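Local coordinates for protein argininosuccinate lyase (Chelativorans sp., PDB 6RXA) that acts as a C-N lyase of the aspartase/fumarase superfamily, known as EDDS lyase, and probably cleaves argininosuccinate to fumarate and arginine, at residues I229-V238 against Y318-L327; V62-S70 against V490-L501. The protein carries 2 engineered substitutions. All coordinates share one frame; numbering follows the deposited sequence. Where two conformers were deposited one is given.

Contact 1. Residues I229-V238 against Y318-L327. Engineered in segment 318-327: Met320 (natural residue Tyr).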
loop_
_atom_site.group_PDB
_atom_site.type_symbol
_atom_site.label_atom_id
_atom_site.label_comp_id
_atom_site.label_asym_id
_atom_site.label_seq_id
_atom_site.Cartn_x
_atom_site.Cartn_y
_atom_site.Cartn_z
ATOM N N ILE A 229 -21.329 -6.609 18.966
ATOM C CA ILE A 229 -19.930 -6.758 18.577
ATOM C C ILE A 229 -19.656 -5.948 17.319
ATOM O O ILE A 229 -18.674 -5.203 17.240
ATOM C CB ILE A 229 -19.547 -8.239 18.395
ATOM C CG1 ILE A 229 -19.603 -8.980 19.725
ATOM C CG2 ILE A 229 -18.162 -8.355 17.763
ATOM C CD1 ILE A 229 -19.774 -10.474 19.534
ATOM N N GLU A 230 -20.524 -6.067 16.317
ATOM C CA GLU A 230 -20.350 -5.262 15.113
ATOM C C GLU A 230 -20.360 -3.776 15.454
ATOM O O GLU A 230 -19.639 -2.996 14.823
ATOM C CB GLU A 230 -21.433 -5.621 14.093
ATOM C CG GLU A 230 -21.359 -4.878 12.764
ATOM C CD GLU A 230 -20.144 -5.217 11.919
ATOM O OE1 GLU A 230 -19.206 -5.909 12.391
ATOM O OE2 GLU A 230 -20.127 -4.779 10.752
ATOM N N GLY A 231 -21.133 -3.385 16.466
ATOM C CA GLY A 231 -21.192 -1.983 16.850
ATOM C C GLY A 231 -19.855 -1.418 17.303
ATOM O O GLY A 231 -19.558 -0.248 17.062
ATOM N N VAL A 232 -19.039 -2.232 17.983
ATOM C CA VAL A 232 -17.735 -1.752 18.452
ATOM C C VAL A 232 -16.550 -2.233 17.622
ATOM O O VAL A 232 -15.526 -1.536 17.528
ATOM C CB VAL A 232 -17.497 -2.046 19.955
ATOM C CG1 VAL A 232 -18.574 -1.356 20.803
ATOM C CG2 VAL A 232 -17.417 -3.553 20.235
ATOM N N ALA A 233 -16.650 -3.437 17.047
ATOM C CA ALA A 233 -15.586 -4.006 16.232
ATOM C C ALA A 233 -15.648 -3.557 14.782
ATOM O O ALA A 233 -14.610 -3.560 14.095
ATOM C CB ALA A 233 -15.652 -5.539 16.283
ATOM N N GLY A 234 -16.822 -3.155 14.315
ATOM C CA GLY A 234 -16.989 -2.799 12.913
ATOM C C GLY A 234 -16.199 -1.556 12.540
ATOM O O GLY A 234 -16.289 -0.513 13.199
ATOM N N TRP A 235 -15.445 -1.655 11.447
ATOM C CA TRP A 235 -14.559 -0.593 10.992
ATOM C C TRP A 235 -14.517 -0.549 9.471
ATOM O O TRP A 235 -13.740 0.232 8.905
ATOM C CB TRP A 235 -13.152 -0.855 11.527
ATOM C CG TRP A 235 -12.285 0.358 11.757
ATOM C CD1 TRP A 235 -11.172 0.711 11.073
ATOM C CD2 TRP A 235 -12.437 1.322 12.801
ATOM N NE1 TRP A 235 -10.619 1.855 11.615
ATOM C CE2 TRP A 235 -11.383 2.249 12.678
ATOM C CE3 TRP A 235 -13.376 1.499 13.816
ATOM C CZ2 TRP A 235 -11.251 3.347 13.521
ATOM C CZ3 TRP A 235 -13.234 2.580 14.669
ATOM C CH2 TRP A 235 -12.182 3.494 14.512
ATOM N N ASP A 236 -15.319 -1.372 8.787
ATOM C CA ASP A 236 -15.167 -1.466 7.340
ATOM C C ASP A 236 -15.562 -0.159 6.663
ATOM O O ASP A 236 -15.053 0.150 5.584
ATOM C CB ASP A 236 -16.015 -2.602 6.772
ATOM C CG ASP A 236 -15.469 -3.982 7.078
ATOM O OD1 ASP A 236 -14.448 -4.108 7.789
ATOM O OD2 ASP A 236 -16.074 -4.946 6.540
ATOM N N HIS A 237 -16.495 0.593 7.271
ATOM C CA HIS A 237 -16.896 1.898 6.751
ATOM C C HIS A 237 -15.741 2.887 6.753
ATOM O O HIS A 237 -15.695 3.785 5.899
ATOM C CB HIS A 237 -18.069 2.444 7.573
ATOM C CG HIS A 237 -17.786 2.564 9.041
ATOM N ND1 HIS A 237 -17.599 1.462 9.848
ATOM C CD2 HIS A 237 -17.669 3.647 9.847
ATOM C CE1 HIS A 237 -17.367 1.860 11.086
ATOM N NE2 HIS A 237 -17.419 3.182 11.118
ATOM N N VAL A 238 -14.808 2.756 7.698
ATOM C CA VAL A 238 -13.639 3.632 7.728
ATOM C C VAL A 238 -12.703 3.297 6.571
ATOM O O VAL A 238 -12.222 4.183 5.851
ATOM C CB VAL A 238 -12.942 3.532 9.099
ATOM C CG1 VAL A 238 -11.768 4.474 9.192
ATOM C CG2 VAL A 238 -13.948 3.815 10.220
ATOM N N TYR A 318 -11.905 -10.111 15.449
ATOM C CA TYR A 318 -13.159 -9.396 15.188
ATOM C C TYR A 318 -13.670 -8.837 16.511
ATOM O O TYR A 318 -14.718 -9.221 17.036
ATOM C CB TYR A 318 -14.205 -10.249 14.458
ATOM C CG TYR A 318 -15.008 -9.329 13.560
ATOM C CD1 TYR A 318 -14.562 -9.013 12.292
ATOM C CD2 TYR A 318 -16.151 -8.706 14.013
ATOM C CE1 TYR A 318 -15.247 -8.104 11.500
ATOM C CE2 TYR A 318 -16.848 -7.793 13.223
ATOM C CZ TYR A 318 -16.388 -7.500 11.962
ATOM O OH TYR A 318 -17.076 -6.587 11.173
ATOM N N GLN A 319 -12.868 -7.906 17.035
ATOM C CA GLN A 319 -13.032 -7.341 18.358
ATOM C C GLN A 319 -12.868 -5.829 18.323
ATOM O O GLN A 319 -12.263 -5.269 17.406
ATOM C CB GLN A 319 -11.888 -7.813 19.277
ATOM C CG GLN A 319 -11.890 -9.273 19.612
ATOM C CD GLN A 319 -10.661 -9.698 20.394
ATOM O OE1 GLN A 319 -9.949 -8.871 20.980
ATOM N NE2 GLN A 319 -10.389 -11.004 20.397
ATOM N N MET A 320 -13.386 -5.171 19.351
ATOM C CA MET A 320 -12.915 -3.832 19.679
ATOM C C MET A 320 -11.411 -3.894 19.916
ATOM O O MET A 320 -10.922 -4.773 20.631
ATOM C CB MET A 320 -13.609 -3.364 20.949
ATOM C CG MET A 320 -13.067 -2.080 21.513
ATOM S SD MET A 320 -13.603 -0.718 20.496
ATOM C CE MET A 320 -12.538 0.598 21.099
ATOM N N SER A 321 -10.685 -2.955 19.322
ATOM C CA SER A 321 -9.237 -2.914 19.408
ATOM C C SER A 321 -8.784 -1.469 19.329
ATOM O O SER A 321 -9.253 -0.718 18.473
ATOM C CB SER A 321 -8.625 -3.682 18.233
ATOM O OG SER A 321 -7.225 -3.483 18.138
ATOM N N ALA A 322 -7.848 -1.100 20.188
ATOM C CA ALA A 322 -7.223 0.214 20.115
ATOM C C ALA A 322 -6.096 0.271 19.090
ATOM O O ALA A 322 -5.456 1.319 18.948
ATOM C CB ALA A 322 -6.720 0.622 21.509
ATOM N N ALA A 323 -5.838 -0.812 18.362
ATOM C CA ALA A 323 -4.778 -0.840 17.363
ATOM C C ALA A 323 -5.243 -0.420 15.972
ATOM O O ALA A 323 -4.416 -0.340 15.058
ATOM C CB ALA A 323 -4.169 -2.248 17.253
ATOM N N ARG A 324 -6.533 -0.153 15.781
ATOM C CA ARG A 324 -7.041 0.183 14.459
ATOM C C ARG A 324 -6.631 1.594 14.070
ATOM O O ARG A 324 -6.688 2.523 14.881
ATOM C CB ARG A 324 -8.563 0.057 14.453
ATOM C CG ARG A 324 -9.046 -1.392 14.612
ATOM C CD ARG A 324 -10.554 -1.509 14.767
ATOM N NE ARG A 324 -10.994 -0.831 15.988
ATOM C CZ ARG A 324 -12.243 -0.804 16.449
ATOM N NH1 ARG A 324 -13.216 -1.434 15.814
ATOM N NH2 ARG A 324 -12.516 -0.139 17.557
ATOM N N VAL A 325 -6.226 1.749 12.820
ATOM C CA VAL A 325 -5.863 3.043 12.246
ATOM C C VAL A 325 -7.122 3.777 11.805
ATOM O O VAL A 325 -8.098 3.167 11.337
ATOM C CB VAL A 325 -4.852 2.832 11.102
ATOM C CG1 VAL A 325 -4.560 4.114 10.341
ATOM C CG2 VAL A 325 -3.552 2.258 11.674
ATOM N N GLU A 326 -7.098 5.095 11.971
ATOM C CA GLU A 326 -8.239 5.960 11.738
ATOM C C GLU A 326 -8.067 6.739 10.438
ATOM O O GLU A 326 -6.959 6.880 9.906
ATOM C CB GLU A 326 -8.389 6.941 12.908
ATOM C CG GLU A 326 -8.764 6.265 14.226
ATOM C CD GLU A 326 -8.052 6.849 15.445
ATOM O OE1 GLU A 326 -6.853 7.193 15.355
ATOM O OE2 GLU A 326 -8.695 6.962 16.504
ATOM N N LEU A 327 -9.187 7.265 9.934
ATOM C CA LEU A 327 -9.168 8.258 8.869
ATOM C C LEU A 327 -9.190 9.638 9.519
ATOM O O LEU A 327 -10.147 9.975 10.226
ATOM C CB LEU A 327 -10.369 8.106 7.945
ATOM C CG LEU A 327 -10.407 9.054 6.745
ATOM C CD1 LEU A 327 -9.150 8.962 5.878
ATOM C CD2 LEU A 327 -11.673 8.778 5.897
HETATM O O HOH W 1 -18.103 -4.355 9.166
HETATM O O HOH W 2 -15.240 -4.364 10.433
#
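Arg324 stacks on Trp235 in a buried contact between the junction of helices 228-233 and 236-262, residues 229-238, and the loop 318-327. The guanidinium lies flat on the indole, centres 4.3 Å apart and planes at 28°, an off-centre cation-pi pair. A bend at chi3 (-63°) turns it onto the ring, and Arg324 CD sits over the five-membered ring on the same side. At the indole edge, Trp235 NE1 donates to Val325 O at 2.9 Å, nearly in the ring plane. A phenylalanine in place of Trp235 would probably leave Val325 O without this donor and give Arg324 a smaller surface. Arg324 NH1 donates in the carbonyl plane to Val232 O at 2.9 Å and weakly to Ala233 O, at the end of helix 228-233. At the start of loop 318-327, Tyr318 OH donates to Glu230 OE1 at 2.5 Å, on the syn lone pair, with carboxylate and ring nearly coplanar. Lys181 of the second subunit forms a salt bridge with Glu230 OE2. The engineered Met320 (natural Tyr) packs CB on Val232 CG2, 3.9 Å away, and touches Asn113, a succinate-binding residue. Helix 303-314 packs against Trp235 through Ile309 and Leu313, and helix 112-147 touches Val238 through Lys120.

Contact 2. Residues V62-S70 against V490-L501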
loop_
_atom_site.group_PDB
_atom_site.type_symbol
_atom_site.label_atom_id
_atom_site.label_comp_id
_atom_site.label_asym_id
_atom_site.label_seq_id
_atom_site.Cartn_x
_atom_site.Cartn_y
_atom_site.Cartn_z
ATOM N N VAL A 62 -35.737 13.469 35.839
ATOM C CA VAL A 62 -35.600 14.758 35.165
ATOM C C VAL A 62 -34.628 15.650 35.929
ATOM O O VAL A 62 -33.862 16.415 35.331
ATOM C CB VAL A 62 -36.976 15.421 34.971
ATOM C CG1 VAL A 62 -36.816 16.824 34.414
ATOM C CG2 VAL A 62 -37.832 14.585 34.041
ATOM N N GLU A 63 -34.644 15.571 37.261
ATOM C CA GLU A 63 -33.742 16.391 38.062
ATOM C C GLU A 63 -32.283 16.001 37.845
ATOM O O GLU A 63 -31.421 16.873 37.688
ATOM C CB GLU A 63 -34.120 16.291 39.542
ATOM C CG GLU A 63 -35.488 16.888 39.873
ATOM C CD GLU A 63 -36.617 15.859 39.932
ATOM O OE1 GLU A 63 -37.512 16.024 40.792
ATOM O OE2 GLU A 63 -36.625 14.896 39.124
ATOM N N GLU A 64 -31.983 14.697 37.845
ATOM C CA GLU A 64 -30.624 14.243 37.567
ATOM C C GLU A 64 -30.213 14.631 36.157
ATOM O O GLU A 64 -29.094 15.114 35.927
ATOM C CB GLU A 64 -30.542 12.723 37.713
ATOM C CG GLU A 64 -30.651 12.232 39.151
ATOM C CD GLU A 64 -30.754 10.721 39.249
ATOM O OE1 GLU A 64 -31.398 10.102 38.373
ATOM O OE2 GLU A 64 -30.200 10.154 40.213
ATOM N N SER A 65 -31.120 14.437 35.202
ATOM C CA SER A 65 -30.844 14.765 33.810
ATOM C C SER A 65 -30.524 16.242 33.654
ATOM O O SER A 65 -29.526 16.605 33.022
ATOM C CB SER A 65 -32.062 14.365 32.973
ATOM O OG SER A 65 -31.869 14.633 31.603
ATOM N N ALA A 66 -31.333 17.111 34.263
ATOM C CA ALA A 66 -31.089 18.542 34.145
ATOM C C ALA A 66 -29.733 18.918 34.724
ATOM O O ALA A 66 -29.016 19.746 34.152
ATOM C CB ALA A 66 -32.191 19.324 34.863
ATOM N N THR A 67 -29.380 18.343 35.878
ATOM C CA THR A 67 -28.093 18.642 36.493
ATOM C C THR A 67 -26.947 18.246 35.571
ATOM O O THR A 67 -26.009 19.025 35.353
ATOM C CB THR A 67 -27.978 17.920 37.833
ATOM O OG1 THR A 67 -29.052 18.328 38.691
ATOM C CG2 THR A 67 -26.646 18.252 38.473
ATOM N N ILE A 68 -27.021 17.040 35.003
ATOM C CA ILE A 68 -26.002 16.567 34.073
ATOM C C ILE A 68 -25.935 17.464 32.841
ATOM O O ILE A 68 -24.858 17.924 32.448
ATOM C CB ILE A 68 -26.278 15.100 33.693
ATOM C CG1 ILE A 68 -26.081 14.192 34.911
ATOM C CG2 ILE A 68 -25.357 14.664 32.558
ATOM C CD1 ILE A 68 -26.632 12.788 34.745
ATOM N N LEU A 69 -27.088 17.722 32.209
ATOM C CA LEU A 69 -27.095 18.460 30.949
ATOM C C LEU A 69 -26.555 19.876 31.120
ATOM O O LEU A 69 -25.812 20.367 30.261
ATOM C CB LEU A 69 -28.498 18.472 30.336
ATOM C CG LEU A 69 -29.045 17.115 29.897
ATOM C CD1 LEU A 69 -30.531 17.182 29.617
ATOM C CD2 LEU A 69 -28.304 16.635 28.649
ATOM N N SER A 70 -26.916 20.557 32.214
ATOM C CA SER A 70 -26.335 21.873 32.462
ATOM C C SER A 70 -24.828 21.772 32.683
ATOM O O SER A 70 -24.068 22.633 32.230
ATOM C CB SER A 70 -27.012 22.534 33.662
ATOM O OG SER A 70 -28.319 22.950 33.329
ATOM N N VAL A 490 -33.091 19.075 25.362
ATOM C CA VAL A 490 -32.193 19.447 26.450
ATOM C C VAL A 490 -32.720 20.672 27.176
ATOM O O VAL A 490 -32.742 20.719 28.412
ATOM C CB VAL A 490 -30.773 19.663 25.889
ATOM C CG1 VAL A 490 -29.868 20.280 26.928
ATOM C CG2 VAL A 490 -30.199 18.355 25.411
ATOM N N GLN A 491 -33.171 21.684 26.432
ATOM C CA GLN A 491 -33.661 22.888 27.093
ATOM C C GLN A 491 -34.951 22.606 27.857
ATOM O O GLN A 491 -35.142 23.123 28.967
ATOM C CB GLN A 491 -33.809 24.030 26.095
ATOM C CG GLN A 491 -32.476 24.656 25.675
ATOM C CD GLN A 491 -31.500 24.860 26.836
ATOM O OE1 GLN A 491 -30.366 24.349 26.811
ATOM N NE2 GLN A 491 -31.938 25.594 27.863
ATOM N N GLN A 492 -35.839 21.773 27.301
ATOM C CA GLN A 492 -37.057 21.386 28.014
ATOM C C GLN A 492 -36.726 20.817 29.389
ATOM O O GLN A 492 -37.323 21.209 30.400
ATOM C CB GLN A 492 -37.840 20.353 27.194
ATOM C CG GLN A 492 -38.622 20.947 26.048
ATOM C CD GLN A 492 -39.019 19.933 24.988
ATOM O OE1 GLN A 492 -38.769 18.720 25.108
ATOM N NE2 GLN A 492 -39.623 20.434 23.918
ATOM N N ILE A 493 -35.770 19.891 29.444
ATOM C CA ILE A 493 -35.412 19.247 30.699
ATOM C C ILE A 493 -34.807 20.254 31.667
ATOM O O ILE A 493 -35.193 20.319 32.841
ATOM C CB ILE A 493 -34.459 18.072 30.429
ATOM C CG1 ILE A 493 -35.218 16.922 29.761
ATOM C CG2 ILE A 493 -33.818 17.596 31.718
ATOM C CD1 ILE A 493 -34.332 15.912 29.031
ATOM N N ILE A 494 -33.851 21.055 31.195
ATOM C CA ILE A 494 -33.176 22.000 32.086
ATOM C C ILE A 494 -34.171 23.013 32.639
ATOM O O ILE A 494 -34.173 23.332 33.836
ATOM C CB ILE A 494 -31.997 22.683 31.371
ATOM C CG1 ILE A 494 -30.879 21.677 31.104
ATOM C CG2 ILE A 494 -31.480 23.854 32.214
ATOM C CD1 ILE A 494 -29.762 22.212 30.205
ATOM N N GLN A 495 -35.021 23.563 31.768
ATOM C CA GLN A 495 -35.911 24.628 32.209
ATOM C C GLN A 495 -37.036 24.097 33.087
ATOM O O GLN A 495 -37.463 24.773 34.035
ATOM C CB GLN A 495 -36.489 25.369 31.007
ATOM C CG GLN A 495 -35.461 26.193 30.270
ATOM C CD GLN A 495 -34.817 27.229 31.167
ATOM O OE1 GLN A 495 -35.502 27.994 31.842
ATOM N NE2 GLN A 495 -33.494 27.238 31.201
ATOM N N THR A 496 -37.563 22.912 32.763
ATOM C CA THR A 496 -38.604 22.327 33.598
ATOM C C THR A 496 -38.078 22.050 35.001
ATOM O O THR A 496 -38.754 22.337 35.996
ATOM C CB THR A 496 -39.150 21.052 32.955
ATOM O OG1 THR A 496 -39.809 21.386 31.728
ATOM C CG2 THR A 496 -40.135 20.367 33.892
ATOM N N ASP A 497 -36.860 21.517 35.101
ATOM C CA ASP A 497 -36.259 21.318 36.412
ATOM C C ASP A 497 -36.068 22.645 37.134
ATOM O O ASP A 497 -36.368 22.757 38.327
ATOM C CB ASP A 497 -34.927 20.587 36.259
ATOM C CG ASP A 497 -34.142 20.557 37.546
ATOM O OD1 ASP A 497 -34.487 19.749 38.436
ATOM O OD2 ASP A 497 -33.202 21.367 37.678
ATOM N N ARG A 498 -35.600 23.675 36.422
ATOM C CA ARG A 498 -35.289 24.941 37.081
ATOM C C ARG A 498 -36.537 25.598 37.659
ATOM O O ARG A 498 -36.492 26.177 38.754
ATOM C CB ARG A 498 -34.588 25.890 36.104
ATOM C CG ARG A 498 -34.329 27.274 36.697
ATOM C CD ARG A 498 -33.588 28.200 35.747
ATOM N NE ARG A 498 -34.433 28.691 34.662
ATOM C CZ ARG A 498 -35.266 29.724 34.762
ATOM N NH1 ARG A 498 -35.390 30.386 35.909
ATOM N NH2 ARG A 498 -35.983 30.092 33.709
ATOM N N LYS A 499 -37.662 25.533 36.946
ATOM C CA LYS A 499 -38.830 26.310 37.324
ATOM C C LYS A 499 -39.903 25.519 38.049
ATOM O O LYS A 499 -40.645 26.099 38.845
ATOM C CB LYS A 499 -39.470 26.929 36.076
ATOM C CG LYS A 499 -38.547 27.875 35.320
ATOM C CD LYS A 499 -38.686 27.717 33.811
ATOM C CE LYS A 499 -39.687 28.690 33.248
ATOM N NZ LYS A 499 -39.976 28.410 31.825
ATOM N N TYR A 500 -40.022 24.224 37.779
ATOM C CA TYR A 500 -41.193 23.477 38.203
ATOM C C TYR A 500 -40.896 22.309 39.131
ATOM O O TYR A 500 -41.848 21.738 39.673
ATOM C CB TYR A 500 -42.004 23.009 36.972
ATOM C CG TYR A 500 -42.248 24.149 36.013
ATOM C CD1 TYR A 500 -42.894 25.300 36.442
ATOM C CD2 TYR A 500 -41.809 24.093 34.701
ATOM C CE1 TYR A 500 -43.094 26.361 35.593
ATOM C CE2 TYR A 500 -42.006 25.152 33.840
ATOM C CZ TYR A 500 -42.651 26.279 34.284
ATOM O OH TYR A 500 -42.845 27.342 33.433
ATOM N N LEU A 501 -39.622 21.964 39.362
ATOM C CA LEU A 501 -39.282 20.808 40.196
ATOM C C LEU A 501 -38.534 21.182 41.479
ATOM O O LEU A 501 -37.486 21.826 41.438
ATOM C CB LEU A 501 -38.450 19.783 39.402
ATOM C CG LEU A 501 -39.116 19.237 38.144
ATOM C CD1 LEU A 501 -38.214 18.228 37.447
ATOM C CD2 LEU A 501 -40.456 18.602 38.466
#
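Val490 begins the contact of the C-terminal helix 451-500 with helix 62-79, meeting Leu69. Val490 CG1 lies 4.1 Å from Leu69 CB, and Val490 CG2 faces Leu69 CD2. One turn on, Ile493 supplies the knob of a knob-into-hole arrangement. Its side chain sits among Val62, Ser65, Ala66 and Leu69. The CG2 branch is anti to the backbone N, and this branch enters the hole. Ile493 CG2 lies 3.5 Å from Ser65 OG and also touches Ala66 N. Ser65 OG has its polar partner in Thr55 of helix 35-56, so the methyl packs beside a hydroxyl already engaged. Leu69 CD1 meets the same Ile493 CG2, and the two side chains cross at about a right angle.

Ile494 packs next to this knob. Ile494 CD1 reaches Leu69 CB at 3.9 Å, while Ile494 CG2 and CD1 both touch Ser70 OG. Its CA faces Ala66 CB. The small alanine lets the backbones come close, with Ala66 CA and Ile494 CA 4.5 Å apart. The short helix segments approach to 8.3 Å between axes and cross at -115°. Helix 62-79 also packs on helix 35-56, where Leu69 touches Arg48 and Val51.

Asp497 follows, with Asp497 CB 3.3 Å from Ala66 CB. Its CG is anti to the backbone N (chi1 170°), and Asp497 OD1 lies against the aliphatic part of Glu63, 3.4 Å from Glu63 CG. The two carboxylates are not in contact and are turned 63° apart. Their like charges probably disfavour a closer approach. At the chain's last modelled residue, Leu501 CD1 touches Val62 CG1 at 3.6 Å and also lies against Glu63 CD.

How the contacts relate
The contacts lie far apart in one long, mainly helical subunit. Their centres are 35 Å apart, their nearest atoms about 21 Å, and they do not touch. Along the chain the order is 62-70, 229-238, 318-327, 490-501. Contact 1 is therefore nested inside the loop closed by contact 2, and the two share no helix. Contact 2 brings the end of the last helix, 451-500, back to helix 62-79 near the start of the chain, away from the annotated sites and other subunits. Contact 1 lies where three subunits of the tetramer meet, next to residues that bind succinate and fumarate. It is probably part of an active-site region built by several subunits; contact 2 stays within one.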